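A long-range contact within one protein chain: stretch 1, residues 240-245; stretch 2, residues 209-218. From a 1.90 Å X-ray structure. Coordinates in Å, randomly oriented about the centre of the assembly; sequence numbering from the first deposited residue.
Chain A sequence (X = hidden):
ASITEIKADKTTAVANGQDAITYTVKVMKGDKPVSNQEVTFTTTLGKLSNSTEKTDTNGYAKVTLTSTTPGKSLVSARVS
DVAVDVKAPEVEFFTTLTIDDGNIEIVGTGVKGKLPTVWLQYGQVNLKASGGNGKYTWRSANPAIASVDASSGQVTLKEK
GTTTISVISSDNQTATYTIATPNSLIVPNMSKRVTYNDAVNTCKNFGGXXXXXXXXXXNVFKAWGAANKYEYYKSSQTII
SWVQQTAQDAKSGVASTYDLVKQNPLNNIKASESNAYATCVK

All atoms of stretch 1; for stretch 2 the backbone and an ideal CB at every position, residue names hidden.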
# COMPACT_ATOMS: atom_id res chain seq x y z
N ILE A 240 -6.88 -14.55 -27.57
CA ILE A 240 -8.17 -15.11 -27.96
C ILE A 240 -8.32 -16.40 -27.15
O ILE A 240 -7.46 -17.28 -27.21
CB ILE A 240 -8.19 -15.38 -29.49
CG1 ILE A 240 -9.50 -16.06 -29.88
CG2 ILE A 240 -6.98 -16.22 -29.90
CD1 ILE A 240 -9.65 -16.25 -31.39
N SER A 241 -9.41 -16.51 -26.40
CA SER A 241 -9.64 -17.66 -25.54
C SER A 241 -10.99 -18.35 -25.73
O SER A 241 -12.01 -17.69 -25.94
CB SER A 241 -9.52 -17.22 -24.07
OG SER A 241 -8.43 -16.33 -23.89
N TRP A 242 -10.98 -19.67 -25.62
CA TRP A 242 -12.20 -20.47 -25.76
C TRP A 242 -13.18 -20.18 -24.62
O TRP A 242 -12.76 -19.87 -23.51
CB TRP A 242 -11.87 -21.96 -25.68
CG TRP A 242 -10.98 -22.53 -26.74
CD1 TRP A 242 -9.69 -22.94 -26.59
CD2 TRP A 242 -11.34 -22.82 -28.10
NE1 TRP A 242 -9.22 -23.49 -27.76
CE2 TRP A 242 -10.21 -23.42 -28.70
CE3 TRP A 242 -12.50 -22.63 -28.86
CZ2 TRP A 242 -10.22 -23.85 -30.04
CZ3 TRP A 242 -12.51 -23.05 -30.19
CH2 TRP A 242 -11.37 -23.66 -30.76
N VAL A 243 -14.48 -20.28 -24.91
CA VAL A 243 -15.50 -20.13 -23.87
C VAL A 243 -16.34 -21.40 -23.98
O VAL A 243 -16.45 -21.97 -25.07
CB VAL A 243 -16.41 -18.87 -24.04
CG1 VAL A 243 -15.57 -17.62 -24.16
CG2 VAL A 243 -17.34 -19.04 -25.23
N GLN A 244 -16.92 -21.84 -22.87
CA GLN A 244 -17.74 -23.06 -22.84
C GLN A 244 -18.73 -23.12 -24.02
O GLN A 244 -19.38 -22.13 -24.34
CB GLN A 244 -18.53 -23.13 -21.52
CG GLN A 244 -19.22 -24.47 -21.29
CD GLN A 244 -18.26 -25.57 -20.89
OE1 GLN A 244 -18.46 -26.75 -21.21
NE2 GLN A 244 -17.20 -25.20 -20.17
N GLN A 245 -18.83 -24.29 -24.64
CA GLN A 245 -19.75 -24.46 -25.77
C GLN A 245 -21.20 -24.42 -25.29
O GLN A 245 -21.51 -24.89 -24.20
CB GLN A 245 -19.55 -25.83 -26.44
CG GLN A 245 -18.33 -25.99 -27.33
CD GLN A 245 -18.22 -27.41 -27.88
OE1 GLN A 245 -18.32 -28.37 -27.13
NE2 GLN A 245 -18.03 -27.54 -29.19
N UNK A 209 -12.22 -24.15 -14.55
CA UNK A 209 -13.15 -24.42 -15.63
C UNK A 209 -12.95 -23.42 -16.77
O UNK A 209 -12.29 -22.40 -16.57
CB UNK A 209 -14.59 -24.37 -15.12
N UNK A 210 -13.50 -23.70 -17.94
CA UNK A 210 -13.39 -22.77 -19.06
C UNK A 210 -14.32 -21.60 -18.74
O UNK A 210 -15.22 -21.72 -17.91
CB UNK A 210 -13.75 -23.43 -20.39
N UNK A 211 -14.09 -20.43 -19.37
CA UNK A 211 -14.98 -19.31 -19.10
C UNK A 211 -16.37 -19.83 -19.51
O UNK A 211 -16.48 -20.55 -20.50
CB UNK A 211 -14.57 -18.04 -19.85
N UNK A 212 -17.41 -19.48 -18.77
CA UNK A 212 -18.74 -19.98 -19.10
C UNK A 212 -19.32 -19.32 -20.34
O UNK A 212 -20.23 -19.85 -20.98
CB UNK A 212 -19.69 -19.77 -17.92
N UNK A 213 -18.78 -18.15 -20.68
CA UNK A 213 -19.30 -17.39 -21.80
C UNK A 213 -18.39 -16.20 -22.08
O UNK A 213 -17.45 -15.93 -21.33
CB UNK A 213 -20.73 -16.93 -21.52
N UNK A 214 -18.68 -15.49 -23.16
CA UNK A 214 -17.92 -14.31 -23.52
C UNK A 214 -18.14 -13.28 -22.42
O UNK A 214 -17.25 -12.50 -22.08
CB UNK A 214 -18.33 -13.77 -24.89
N UNK A 215 -19.34 -13.29 -21.83
CA UNK A 215 -19.68 -12.36 -20.75
C UNK A 215 -18.70 -12.46 -19.58
O UNK A 215 -18.23 -11.44 -19.07
CB UNK A 215 -21.10 -12.63 -20.26
N UNK A 216 -18.36 -13.68 -19.16
CA UNK A 216 -17.45 -13.85 -18.04
C UNK A 216 -16.08 -13.21 -18.28
O UNK A 216 -15.51 -12.61 -17.37
CB UNK A 216 -17.28 -15.34 -17.74
N UNK A 217 -15.55 -13.33 -19.50
CA UNK A 217 -14.25 -12.73 -19.80
C UNK A 217 -14.38 -11.23 -20.09
O UNK A 217 -13.45 -10.46 -19.86
CB UNK A 217 -13.60 -13.44 -20.99
N UNK A 218 -15.54 -10.82 -20.59
CA UNK A 218 -15.77 -9.40 -20.86
C UNK A 218 -15.67 -8.63 -19.55
O UNK A 218 -15.14 -7.51 -19.51
CB UNK A 218 -17.13 -9.17 -21.52

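Position 209 has nothing of stretch 1 within 5.5 Å of its ideal CB, and its extended backbone suits almost any residue. It is Lys-209, whose long chain leads away from the contact.

At 210 the CA-to-CB bond points toward stretch 1, with the ideal CB 3.9 Å from Gln-244 NE2. The CB of Trp-242 gives the site an apolar patch, although Gln-244 NE2 and Trp-242 O are close by; leucine, isoleucine or methionine could cover the patch. The residue is Leu-210; its CD2 lies 4.3 Å from Trp-242 CB. Its backbone is tied to the side-chain amide of Gln-244, through NE2, by two waters, one on Leu-210 N and one, weakly held by NE2, on Leu-210 O.

At 211 the backbone does the main work: Gln-244 N donates to its O at 2.7 Å and 175°, nearly straight. The CA-to-CB bond points sideways, and the ideal CB is 4.4 Å from Val-243 CG1. A small apolar residue would fit, and proline matches the backbone angles. Pro-211 is found, its CD 3.3 Å from Trp-242 O and its CB 4.3 Å from Val-243 CG1.

Position 212 points away, so stretch 1 sets little limit on the side chain, and many residues, polar ones included, would suit. It is Ser-212, which meets stretch 1 through its backbone: its O lies 3.7 Å from Gln-244 CB and shares a water with Gln-244 O. Its N donates to the side chain of position 216.

Position 213 also points away and directly precedes a helix, where serine, threonine, aspartate or asparagine could cap a free amide. Ser-213 does so: its OG accepts a weak bond from the N of position 216, 3.4 Å away.

The ideal CB of 214 is 4.8 Å from Val-243 CG1. A side chain with a flexible aliphatic start suits this sideways direction, whether its end is polar or not. Gln-214 lays its CG 4.2 Å from Val-243 CG1.

Position 215 has no stretch 1 atom near its ideal CB, and many polar residues would serve; it is Asn-215, its end leading away.

At 216 CA-to-CB points toward stretch 1, but nothing there lies within 5.5 Å of the ideal CB; an acceptor could instead reach back to the backbone N of Ser-212, ahead of the helix. Glu-216 does this, its OE1 2.7 Å from Ser-212 N.

Position 217 points toward stretch 1 from farther off, so a longer apolar chain is needed to bridge the gap. Leu-217 brings CD1 to 4.0 Å from Ser-241 CB.

Position 218 is out of reach, leaving many helix-compatible residues possible; it is Glu-218.

Stretch 2 209-218: KLPSSQNELE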
# COMPACT_ATOMS: atom_id res chain seq x y z
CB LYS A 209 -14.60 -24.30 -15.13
CG LYS A 209 -14.91 -25.13 -13.88
CD LYS A 209 -16.35 -24.93 -13.43
CE LYS A 209 -16.64 -25.69 -12.14
NZ LYS A 209 -16.33 -27.15 -12.28
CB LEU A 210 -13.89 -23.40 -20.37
CG LEU A 210 -12.96 -24.26 -21.24
CD1 LEU A 210 -13.72 -24.73 -22.47
CD2 LEU A 210 -11.76 -23.45 -21.66
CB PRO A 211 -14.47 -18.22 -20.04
CG PRO A 211 -12.99 -18.50 -20.08
CD PRO A 211 -12.94 -20.01 -20.20
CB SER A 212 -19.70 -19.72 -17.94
OG SER A 212 -19.92 -18.33 -17.78
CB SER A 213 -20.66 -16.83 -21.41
OG SER A 213 -20.51 -16.08 -20.20
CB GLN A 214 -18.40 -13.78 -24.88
CG GLN A 214 -17.97 -14.68 -26.05
CD GLN A 214 -18.78 -14.47 -27.32
OE1 GLN A 214 -18.33 -14.79 -28.42
NE2 GLN A 214 -19.99 -13.93 -27.17
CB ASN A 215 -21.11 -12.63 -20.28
CG ASN A 215 -21.56 -11.67 -19.19
OD1 ASN A 215 -21.15 -11.78 -18.03
ND2 ASN A 215 -22.39 -10.70 -19.56
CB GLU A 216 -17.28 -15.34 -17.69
CG GLU A 216 -16.40 -15.59 -16.45
CD GLU A 216 -16.58 -16.98 -15.86
OE1 GLU A 216 -16.59 -17.96 -16.63
OE2 GLU A 216 -16.69 -17.11 -14.62
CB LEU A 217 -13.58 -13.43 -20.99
CG LEU A 217 -13.07 -14.85 -20.72
CD1 LEU A 217 -12.26 -15.35 -21.91
CD2 LEU A 217 -12.20 -14.86 -19.47
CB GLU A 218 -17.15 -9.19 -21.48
CG GLU A 218 -17.46 -7.74 -21.77
CD GLU A 218 -18.85 -7.56 -22.36
OE1 GLU A 218 -19.24 -6.39 -22.60
OE2 GLU A 218 -19.55 -8.58 -22.57
O HOH W 1 -17.42 -23.43 -18.01
O HOH W 2 -14.99 -26.10 -18.48
O HOH W 3 -21.18 -20.42 -23.45
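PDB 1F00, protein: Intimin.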